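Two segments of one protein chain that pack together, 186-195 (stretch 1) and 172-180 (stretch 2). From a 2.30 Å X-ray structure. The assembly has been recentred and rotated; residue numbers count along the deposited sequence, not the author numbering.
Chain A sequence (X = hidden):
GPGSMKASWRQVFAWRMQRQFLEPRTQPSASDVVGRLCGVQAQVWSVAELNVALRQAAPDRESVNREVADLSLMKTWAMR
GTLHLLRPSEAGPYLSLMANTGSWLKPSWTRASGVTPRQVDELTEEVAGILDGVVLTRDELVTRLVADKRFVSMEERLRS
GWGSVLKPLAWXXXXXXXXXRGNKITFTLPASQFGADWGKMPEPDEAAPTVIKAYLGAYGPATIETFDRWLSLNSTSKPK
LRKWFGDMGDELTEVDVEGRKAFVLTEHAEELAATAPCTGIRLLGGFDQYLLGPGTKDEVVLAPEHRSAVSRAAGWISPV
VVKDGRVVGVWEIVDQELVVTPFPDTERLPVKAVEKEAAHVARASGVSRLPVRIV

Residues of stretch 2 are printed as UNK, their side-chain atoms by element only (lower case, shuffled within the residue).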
# COMPACT_ATOMS: atom_id res chain seq x y z
N THR A 186 14.32 -7.04 -12.37
CA THR A 186 14.17 -8.41 -12.84
C THR A 186 12.85 -9.00 -12.38
O THR A 186 12.24 -8.50 -11.43
CB THR A 186 15.31 -9.32 -12.33
OG1 THR A 186 15.22 -9.44 -10.90
CG2 THR A 186 16.67 -8.76 -12.72
N PHE A 187 12.43 -10.07 -13.04
CA PHE A 187 11.20 -10.77 -12.70
C PHE A 187 11.50 -12.23 -12.40
O PHE A 187 12.44 -12.80 -12.95
CB PHE A 187 10.18 -10.68 -13.83
CG PHE A 187 9.72 -9.28 -14.13
CD1 PHE A 187 8.68 -8.71 -13.42
CD2 PHE A 187 10.33 -8.54 -15.12
CE1 PHE A 187 8.26 -7.43 -13.70
CE2 PHE A 187 9.91 -7.25 -15.40
CZ PHE A 187 8.87 -6.70 -14.68
N THR A 188 10.70 -12.84 -11.53
CA THR A 188 10.84 -14.27 -11.25
C THR A 188 9.53 -14.84 -10.70
O THR A 188 8.58 -14.10 -10.42
CB THR A 188 12.00 -14.54 -10.26
OG1 THR A 188 12.35 -15.93 -10.31
CG2 THR A 188 11.63 -14.14 -8.84
N LEU A 189 9.49 -16.16 -10.56
CA LEU A 189 8.31 -16.85 -10.03
C LEU A 189 8.30 -16.81 -8.50
O LEU A 189 9.28 -17.24 -7.87
CB LEU A 189 8.30 -18.30 -10.52
CG LEU A 189 7.06 -19.13 -10.18
CD1 LEU A 189 5.87 -18.68 -11.03
CD2 LEU A 189 7.34 -20.61 -10.39
N PRO A 190 7.21 -16.30 -7.90
CA PRO A 190 7.11 -16.25 -6.43
C PRO A 190 7.35 -17.60 -5.76
O PRO A 190 8.02 -17.67 -4.73
CB PRO A 190 5.68 -15.77 -6.20
CG PRO A 190 5.37 -14.95 -7.41
CD PRO A 190 6.07 -15.62 -8.55
N ALA A 191 6.82 -18.67 -6.35
CA ALA A 191 6.95 -20.00 -5.78
C ALA A 191 8.41 -20.44 -5.66
O ALA A 191 8.81 -21.00 -4.64
CB ALA A 191 6.17 -21.01 -6.61
N SER A 192 9.21 -20.18 -6.69
CA SER A 192 10.60 -20.62 -6.69
C SER A 192 11.49 -19.73 -5.83
O SER A 192 12.47 -20.19 -5.26
CB SER A 192 11.15 -20.69 -8.12
OG SER A 192 11.29 -19.39 -8.69
N GLN A 193 11.14 -18.45 -5.72
CA GLN A 193 11.97 -17.52 -4.95
C GLN A 193 11.73 -17.63 -3.45
O GLN A 193 12.67 -17.49 -2.67
CB GLN A 193 11.71 -16.07 -5.39
CG GLN A 193 12.55 -15.06 -4.64
CD GLN A 193 12.62 -13.71 -5.33
OE1 GLN A 193 13.68 -13.29 -5.79
NE2 GLN A 193 11.48 -13.02 -5.41
N PHE A 194 10.50 -17.90 -3.05
CA PHE A 194 10.13 -17.85 -1.63
C PHE A 194 9.89 -19.23 -1.01
O PHE A 194 9.74 -19.34 0.21
CB PHE A 194 8.90 -16.96 -1.46
CG PHE A 194 9.13 -15.55 -1.91
CD1 PHE A 194 9.99 -14.72 -1.21
CD2 PHE A 194 8.49 -15.05 -3.03
CE1 PHE A 194 10.21 -13.41 -1.62
CE2 PHE A 194 8.70 -13.74 -3.45
CZ PHE A 194 9.57 -12.93 -2.74
N GLY A 195 9.86 -20.27 -1.83
CA GLY A 195 9.78 -21.63 -1.34
C GLY A 195 8.65 -21.89 -0.36
O GLY A 195 7.48 -21.63 -0.65
N UNK A 172 -2.17 -13.14 -10.34
CA UNK A 172 -2.33 -14.59 -10.36
C UNK A 172 -1.15 -15.29 -9.68
O UNK A 172 -1.17 -16.50 -9.48
n UNK A 172 -5.48 -15.29 -14.16
c UNK A 172 -2.50 -15.10 -11.79
n UNK A 172 -4.99 -15.57 -16.40
c UNK A 172 -5.87 -15.51 -15.41
n UNK A 172 -7.16 -15.69 -15.67
c UNK A 172 -4.09 -15.09 -13.75
c UNK A 172 -3.96 -15.09 -12.24
N UNK A 173 -0.13 -14.51 -9.34
CA UNK A 173 1.00 -15.02 -8.57
C UNK A 173 2.05 -15.75 -9.37
O UNK A 173 2.77 -16.59 -8.82
N UNK A 174 2.17 -15.45 -10.66
CA UNK A 174 3.16 -16.11 -11.51
C UNK A 174 4.37 -15.22 -11.78
O UNK A 174 5.31 -15.63 -12.45
c UNK A 174 1.43 -17.55 -12.64
c UNK A 174 2.56 -16.56 -12.87
c UNK A 174 2.08 -15.37 -13.69
N UNK A 175 4.36 -13.99 -11.25
CA UNK A 175 5.54 -13.14 -11.35
C UNK A 175 5.62 -12.12 -10.22
O UNK A 175 4.61 -11.70 -9.66
c UNK A 175 5.04 -9.94 -12.46
c UNK A 175 4.72 -11.10 -14.61
c UNK A 175 4.67 -11.26 -13.10
c UNK A 175 5.60 -12.43 -12.71
N UNK A 176 6.85 -11.76 -9.90
CA UNK A 176 7.14 -10.72 -8.93
C UNK A 176 8.55 -10.24 -9.22
O UNK A 176 9.22 -10.79 -10.09
c UNK A 176 7.03 -11.23 -7.49
s UNK A 176 8.18 -12.58 -7.10
N UNK A 177 9.02 -9.22 -8.51
CA UNK A 177 10.39 -8.76 -8.67
C UNK A 177 11.38 -9.81 -8.17
O UNK A 177 11.16 -10.43 -7.14
c UNK A 177 9.03 -6.04 -9.40
n UNK A 177 10.77 -5.02 -8.58
c UNK A 177 10.63 -7.45 -7.92
c UNK A 177 10.13 -6.23 -8.63
n UNK A 177 9.04 -4.73 -9.79
c UNK A 177 10.10 -4.13 -9.29
N UNK A 178 12.46 -9.98 -8.92
CA UNK A 178 13.61 -10.71 -8.42
C UNK A 178 14.58 -9.69 -7.86
O UNK A 178 14.26 -8.50 -7.77
N UNK A 179 15.79 -10.14 -7.47
CA UNK A 179 16.81 -9.18 -7.06
C UNK A 179 17.20 -8.28 -8.23
O UNK A 179 17.27 -8.77 -9.35
c UNK A 179 17.40 -11.45 -6.46
c UNK A 179 17.99 -10.07 -6.63
c UNK A 179 16.27 -11.52 -7.43
N UNK A 180 17.42 -7.00 -7.98
CA UNK A 180 17.85 -6.11 -9.05
C UNK A 180 19.20 -6.54 -9.59
O UNK A 180 20.10 -6.91 -8.83
n UNK A 180 16.57 -2.97 -7.49
c UNK A 180 17.93 -4.66 -8.56
o UNK A 180 15.54 -4.58 -8.67
c UNK A 180 16.57 -4.07 -8.24
O HOH W 1 4.40 -18.59 -7.90
O HOH W 2 14.10 -6.35 -9.43

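Position 172 carries seven side-chain atoms: three carbons in a row, a nitrogen, then a carbon bearing two more nitrogens. That guanidinium makes the residue Arg172. It stays out of reach of stretch 1, and its terminal nitrogens are satisfied elsewhere in the structure.

Position 173 has no side-chain atoms, so it is Gly173. Its positive phi, in a Schellman motif that ends a helix, favours glycine by itself. O of Gly173 accepts a hydrogen bond from water 1 at 2.7 Å, which in turn accepts from N of Ala191 at 2.9 Å; the same O also lies 3.4 Å from CG of Pro190. The end of one helix is thus linked by water to the first turn of another.

Position 174 shows three carbons, one carrying the other two: a beta-branched Val174. Its CA-to-CB bond points away, yet its backbone O sits 3.4 Å from CD1 of Leu189, whose CA-to-CB bond also points away but whose end comes nearer.

Position 175 has four carbons forked at the second, which identifies Leu175. CD1 of Leu175 meets CD1 of Phe187 at 4.0 Å, an apolar contact made although both CA-to-CB bonds point away overall.

Position 176 has one carbon and then a sulfur, hence Cys176. This small side chain shares a sheet face with Thr188 and is closely surrounded: SG of Cys176 is 3.7 Å from CG of Pro190, 3.7 Å from NE2 of Gln193 and 3.9 Å from CE2 of Phe194, meeting that ring at its edge. Its backbone pairs with Thr188 in both directions, N of Cys176 to O of Thr188 at 3.0 Å and N of Thr188 to O of Cys176 at 2.9 Å.

Position 177 bears one carbon and a five-membered ring of three carbons and two nitrogens: His177. The ring lies oblique to that of Phe187, centroids 6.0 Å apart, while its backbone O accepts from NE2 of Gln193 at 3.1 Å.

Position 178 again has no side chain: Gly178. A CB here would point toward stretch 1 and come 2.7 Å from OG1 of Thr186, a clash. The bare backbone fits, with N of Gly178 donating to O of Thr186 at 2.9 Å.

Position 179 has three carbons closing onto the backbone nitrogen, so it is Pro179. Its O accepts from OG1 of Thr186 at 2.7 Å, and CD of Pro179 touches OE1 of Gln193 at 3.5 Å.

Position 180 has two carbons, the second carrying one oxygen and one nitrogen: Asn180. Water 2 lies 2.4 Å from OD1 of Asn180 and accepts from N of Thr186 at 3.0 Å.

The contact works through a short antiparallel pairing that sets the register, followed by a helix whose Pro190, Gln193 and Phe194 gather around Cys176. Gln193 adds a side-chain bond to a strand carbonyl, and glycine at 178 leaves room for the Thr186 hydroxyl.

Stretch 2, residues 172-180: RGVLCHGPN
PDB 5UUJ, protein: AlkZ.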